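Local coordinates for periplasmic solute binding protein (Candidatus liberibacter, PDB 4CL2), which binds manganese or zinc and probably delivers the metal to a membrane transporter of the ABC type, at residues A[11-16]-A[247-252]; A[145-150]-A[258-263]. All coordinates share one frame; numbering follows the deposited sequence.

Interaction 1 of 2, residues A[11-16]-A[247-252]; sequences FSIIGD and DSLSKP. With MN (manganese (II) ion), chain L; SO4 (sulfate ion), chain F.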
# COMPACT_ATOMS: atom_id res chain seq x y z
N PHE A 11 2.94 -2.67 -9.53
CA PHE A 11 2.46 -3.79 -8.72
C PHE A 11 0.97 -3.77 -8.53
O PHE A 11 0.24 -2.89 -9.03
CB PHE A 11 3.25 -3.86 -7.37
CG PHE A 11 2.73 -2.92 -6.27
CD1 PHE A 11 2.78 -1.54 -6.39
CD2 PHE A 11 2.24 -3.47 -5.10
CE1 PHE A 11 2.35 -0.71 -5.35
CE2 PHE A 11 1.79 -2.64 -4.05
CZ PHE A 11 1.86 -1.27 -4.18
N SER A 12 0.47 -4.85 -7.92
CA SER A 12 -0.96 -5.17 -8.00
C SER A 12 -1.86 -4.08 -7.51
O SER A 12 -2.93 -3.84 -8.08
CB SER A 12 -1.26 -6.48 -7.21
OG SER A 12 -0.79 -6.43 -5.85
N ILE A 13 -1.48 -3.39 -6.45
CA ILE A 13 -2.35 -2.37 -5.90
C ILE A 13 -2.56 -1.25 -6.90
O ILE A 13 -3.69 -0.80 -7.12
CB ILE A 13 -1.83 -1.84 -4.59
CG1 ILE A 13 -1.91 -3.00 -3.55
CG2 ILE A 13 -2.56 -0.55 -4.18
CD1 ILE A 13 -1.48 -2.54 -2.15
N ILE A 14 -1.49 -0.78 -7.52
CA ILE A 14 -1.63 0.27 -8.54
C ILE A 14 -2.38 -0.18 -9.78
O ILE A 14 -3.24 0.53 -10.31
CB ILE A 14 -0.25 0.88 -8.87
CG1 ILE A 14 0.34 1.55 -7.62
CG2 ILE A 14 -0.31 1.85 -10.04
CD1 ILE A 14 1.76 2.10 -7.82
N GLY A 15 -2.16 -1.43 -10.20
CA GLY A 15 -2.92 -1.99 -11.29
C GLY A 15 -4.40 -1.98 -11.06
O GLY A 15 -5.20 -1.63 -11.97
N ASP A 16 -4.82 -2.35 -9.85
CA ASP A 16 -6.24 -2.41 -9.54
C ASP A 16 -6.87 -1.00 -9.47
O ASP A 16 -8.00 -0.77 -9.96
CB ASP A 16 -6.47 -3.16 -8.22
CG ASP A 16 -7.92 -3.25 -7.88
OD1 ASP A 16 -8.66 -4.03 -8.52
OD2 ASP A 16 -8.36 -2.49 -7.00
N ASP A 247 0.91 -5.40 1.53
CA ASP A 247 1.98 -5.25 0.52
C ASP A 247 1.60 -5.75 -0.86
O ASP A 247 2.32 -5.49 -1.81
CB ASP A 247 3.23 -5.99 0.97
CG ASP A 247 3.99 -5.23 2.06
OD1 ASP A 247 3.77 -4.02 2.18
OD2 ASP A 247 4.75 -5.91 2.78
N SER A 248 0.51 -6.51 -0.96
CA SER A 248 0.05 -7.11 -2.21
C SER A 248 -1.41 -7.37 -2.08
O SER A 248 -1.88 -7.68 -0.99
CB SER A 248 0.78 -8.44 -2.40
OG SER A 248 0.32 -9.16 -3.54
N LEU A 249 -2.14 -7.31 -3.18
CA LEU A 249 -3.48 -7.88 -3.20
C LEU A 249 -3.39 -9.37 -2.91
O LEU A 249 -2.35 -10.02 -3.22
CB LEU A 249 -4.14 -7.68 -4.56
CG LEU A 249 -4.27 -6.19 -4.92
CD1 LEU A 249 -4.99 -6.09 -6.20
CD2 LEU A 249 -4.99 -5.38 -3.86
N SER A 250 -4.46 -9.95 -2.36
CA SER A 250 -4.51 -11.37 -2.16
C SER A 250 -4.76 -12.04 -3.51
O SER A 250 -5.06 -11.37 -4.49
CB SER A 250 -5.65 -11.76 -1.20
OG SER A 250 -6.93 -11.55 -1.77
N LYS A 251 -4.68 -13.37 -3.50
CA LYS A 251 -5.22 -14.17 -4.60
C LYS A 251 -6.72 -13.81 -4.79
O LYS A 251 -7.39 -13.33 -3.85
CB LYS A 251 -4.98 -15.67 -4.32
CG LYS A 251 -5.80 -16.19 -3.13
CD LYS A 251 -5.29 -17.50 -2.51
CE LYS A 251 -6.20 -17.92 -1.36
NZ LYS A 251 -5.66 -19.08 -0.59
N PRO A 252 -7.27 -14.10 -5.98
CA PRO A 252 -8.66 -13.73 -6.27
C PRO A 252 -9.68 -14.31 -5.26
O PRO A 252 -10.66 -13.65 -4.96
CB PRO A 252 -8.88 -14.28 -7.71
CG PRO A 252 -7.49 -14.21 -8.30
CD PRO A 252 -6.63 -14.72 -7.18
MN MN L . 6.25 -3.73 2.29
S SO4 F . -3.42 -14.85 -0.39
O1 SO4 F . -2.80 -14.23 0.78
O2 SO4 F . -2.77 -16.18 -0.45
O3 SO4 F . -3.14 -14.13 -1.63
O4 SO4 F . -4.88 -15.12 -0.21
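Ser12 and Leu249 meet where the first turn of helix 12-22 faces the loop that follows strand 239-244. Ser12 OG accepts a hydrogen bond from the backbone N of Leu249, with a length of 3.1 Å and an N-H...O angle of 165°. The Ser12 hydroxyl sits between its own backbone N and carbonyl carbon (chi1 54°), and from there it reaches the loop. The Leu249 side chain lies against this first turn. Its CG packs on Ser12 OG, and its two methyls part. Leu249 CD1 touches both Ser12 O and Asp16 CB, the latter at 3.9 Å. Leu249 CD2 meets Ile13 CG1 at 3.9 Å, where the two side chains cross obliquely. Asp16 touches Leu249 through CB, while its OD2 accepts from Tyr259 N. Nearer the metal, the Phe11 ring brings its CE2 edge to Asp247 O at 3.7 Å, close to the ring plane. Trp108 meets the same ring.

The Asp247 side chain leaves in the other direction. Its carboxylate is bidentate on manganese, with OD1 at 2.5 Å and OD2 at a longer 2.7 Å. His106 and Glu172 are the other protein ligands; His39, a ligand in other structures of the protein, does not bind here. Ser248 OG donates to Leu249 O and accepts from Gly35 N, after strand 27-30. The contact thus satisfies one buried loop N-H with a serine hydroxyl and joins the N-terminal lobe to a C-terminal-lobe loop beside the metal site, which lies between the lobes as in the solute-binding protein 9 family.

Interaction 2 of 2, residues A[145-150]-A[258-263]; sequences EKIRNS and TYLDLL. With SO4 (sulfate ion), chain E.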
# COMPACT_ATOMS: atom_id res chain seq x y z
N GLU A 145 -15.41 7.96 -4.40
CA GLU A 145 -16.58 7.87 -3.57
C GLU A 145 -16.82 6.47 -3.07
O GLU A 145 -17.18 6.30 -1.91
CB GLU A 145 -17.85 8.41 -4.27
CG GLU A 145 -17.82 9.88 -4.64
CD GLU A 145 -17.25 10.83 -3.57
OE1 GLU A 145 -17.68 10.71 -2.39
OE2 GLU A 145 -16.39 11.68 -3.95
N LYS A 146 -16.60 5.48 -3.91
CA LYS A 146 -16.74 4.11 -3.43
C LYS A 146 -15.76 3.79 -2.28
O LYS A 146 -16.15 3.16 -1.31
CB LYS A 146 -16.50 3.15 -4.61
CG LYS A 146 -16.90 1.72 -4.34
CD LYS A 146 -16.71 0.87 -5.60
CE LYS A 146 -17.23 -0.56 -5.40
NZ LYS A 146 -17.01 -1.25 -6.71
N ILE A 147 -14.52 4.28 -2.37
CA ILE A 147 -13.53 4.08 -1.36
C ILE A 147 -13.95 4.80 -0.09
O ILE A 147 -13.93 4.26 1.00
CB ILE A 147 -12.10 4.60 -1.82
CG1 ILE A 147 -11.51 3.76 -2.96
CG2 ILE A 147 -11.12 4.62 -0.58
CD1 ILE A 147 -10.93 2.47 -2.54
N ARG A 148 -14.33 6.07 -0.23
CA ARG A 148 -14.80 6.84 0.92
C ARG A 148 -15.96 6.16 1.63
O ARG A 148 -15.99 6.03 2.87
CB ARG A 148 -15.12 8.29 0.56
CG ARG A 148 -15.47 9.15 1.79
CD ARG A 148 -15.83 10.58 1.38
NE ARG A 148 -14.66 11.16 0.79
CZ ARG A 148 -14.58 11.64 -0.45
NH1 ARG A 148 -15.61 11.62 -1.25
NH2 ARG A 148 -13.39 12.07 -0.89
N ASN A 149 -16.92 5.70 0.86
CA ASN A 149 -18.11 5.09 1.41
C ASN A 149 -17.81 3.84 2.19
O ASN A 149 -18.44 3.58 3.22
CB ASN A 149 -19.13 4.84 0.31
CG ASN A 149 -19.77 6.10 -0.17
OD1 ASN A 149 -19.80 7.10 0.55
ND2 ASN A 149 -20.33 6.07 -1.40
N SER A 150 -16.85 3.06 1.75
CA SER A 150 -16.46 1.86 2.48
C SER A 150 -15.58 2.07 3.67
O SER A 150 -15.66 1.31 4.65
CB SER A 150 -15.72 0.80 1.63
OG SER A 150 -16.63 0.19 0.73
N THR A 258 -8.82 -6.78 -4.32
CA THR A 258 -8.83 -5.42 -4.89
C THR A 258 -8.28 -4.45 -3.87
O THR A 258 -8.21 -4.75 -2.67
CB THR A 258 -10.26 -4.95 -5.28
OG1 THR A 258 -11.03 -4.67 -4.10
CG2 THR A 258 -11.02 -5.95 -6.09
N TYR A 259 -7.87 -3.25 -4.30
CA TYR A 259 -7.39 -2.28 -3.36
C TYR A 259 -8.42 -1.89 -2.33
O TYR A 259 -8.12 -1.80 -1.11
CB TYR A 259 -6.91 -1.03 -4.11
CG TYR A 259 -6.47 0.18 -3.25
CD1 TYR A 259 -5.52 0.05 -2.32
CD2 TYR A 259 -6.98 1.41 -3.46
CE1 TYR A 259 -5.05 1.15 -1.57
CE2 TYR A 259 -6.53 2.51 -2.77
CZ TYR A 259 -5.56 2.38 -1.81
OH TYR A 259 -5.10 3.47 -1.10
N LEU A 260 -9.64 -1.60 -2.77
CA LEU A 260 -10.71 -1.31 -1.82
C LEU A 260 -10.90 -2.44 -0.81
O LEU A 260 -10.98 -2.16 0.39
CB LEU A 260 -12.01 -1.02 -2.53
CG LEU A 260 -13.22 -0.61 -1.66
CD1 LEU A 260 -14.24 0.04 -2.50
CD2 LEU A 260 -13.85 -1.83 -1.04
N ASP A 261 -10.91 -3.69 -1.25
CA ASP A 261 -11.06 -4.83 -0.36
C ASP A 261 -9.88 -4.95 0.60
O ASP A 261 -10.07 -5.32 1.75
CB ASP A 261 -11.18 -6.11 -1.10
CG ASP A 261 -12.49 -6.22 -1.91
OD1 ASP A 261 -13.45 -5.53 -1.65
OD2 ASP A 261 -12.54 -7.05 -2.80
N LEU A 262 -8.70 -4.62 0.15
CA LEU A 262 -7.52 -4.64 0.99
C LEU A 262 -7.62 -3.63 2.10
O LEU A 262 -7.36 -3.94 3.29
CB LEU A 262 -6.24 -4.38 0.18
CG LEU A 262 -4.91 -4.35 0.95
CD1 LEU A 262 -3.82 -4.97 0.08
CD2 LEU A 262 -4.57 -2.94 1.30
N LEU A 263 -7.92 -2.38 1.77
CA LEU A 263 -8.10 -1.37 2.81
C LEU A 263 -9.21 -1.78 3.76
O LEU A 263 -9.10 -1.64 4.97
CB LEU A 263 -8.50 -0.02 2.20
CG LEU A 263 -7.38 0.72 1.49
CD1 LEU A 263 -7.94 2.02 0.95
CD2 LEU A 263 -6.19 1.01 2.39
S SO4 E . -19.23 -1.63 2.39
O1 SO4 E . -19.16 -1.64 3.85
O2 SO4 E . -17.86 -1.73 1.88
O3 SO4 E . -19.86 -0.36 1.97
O4 SO4 E . -20.02 -2.74 1.85
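Tyr259 opens the contact from helix 259-274: its CD2 lies 4.2 Å from Ile147 CD1 on helix 133-158. The methyl approaches the ring obliquely. The Tyr259 hydroxyl is bonded to Trp108 O, outside both helices. Just before it, Thr258 is the N-cap residue, its OG1 accepting from Asp261 N at 3.0 Å.

Leu260 carries most of the packing. Its CB and CG take Ile147 CD1, with the CB contact at 3.7 Å, and the two side chains slide past each other in opposite directions. CG of Leu260 is anti to the backbone N (chi1 -177°), and the branch beyond it spreads over helix 133-158. Leu260 CD1 touches Lys146 CG at 3.6 Å, where the extended lysine chain crosses the leucine at about a right angle. Leu260 CD2 reaches Ser150 OG at 3.9 Å.

Leu263 comes one turn after Tyr259. Its CD1 lies over one face of the Tyr259 ring, toward the rim, and is 4.4 Å from Ile147 CG2.

The segment axes run nearly parallel, 18° apart and 10.3 Å from each other. No hydrogen bond joins them. Ser150 OG donates to a sulfate, probably from the crystallisation liquor, which Arg264 also binds. Helix 133-158 is the long helix that spans both lobes, a hallmark of this family. The join to it is apolar, with Ile147 and Leu260 at its middle and Ser150 OG and the Lys146 chain at its margin.

Overall arrangement
The centres of the two interactions lie 13 Å apart, and the contacts touch. Along the chain their segments alternate: 11-16, 145-150, 247-252, 258-263. The link is the start of helix 259-274. Asp16 OD2 of interaction 1 is 2.9 Å from Tyr259 N of interaction 2, and Leu249 CD2 packs on Thr258 C. Helix 12-22 follows the first strand of the four-stranded parallel sheet, while the 247-252 loop follows the strand pair 217-221 and 239-244 of the C-terminal lobe. The backbone next to the ligand Asp247 thus rests, through Ser248 and Leu249, on helix 259-274, which packs on helix 133-158, so the metal-site loop and the interlobe helix belong to one connected core.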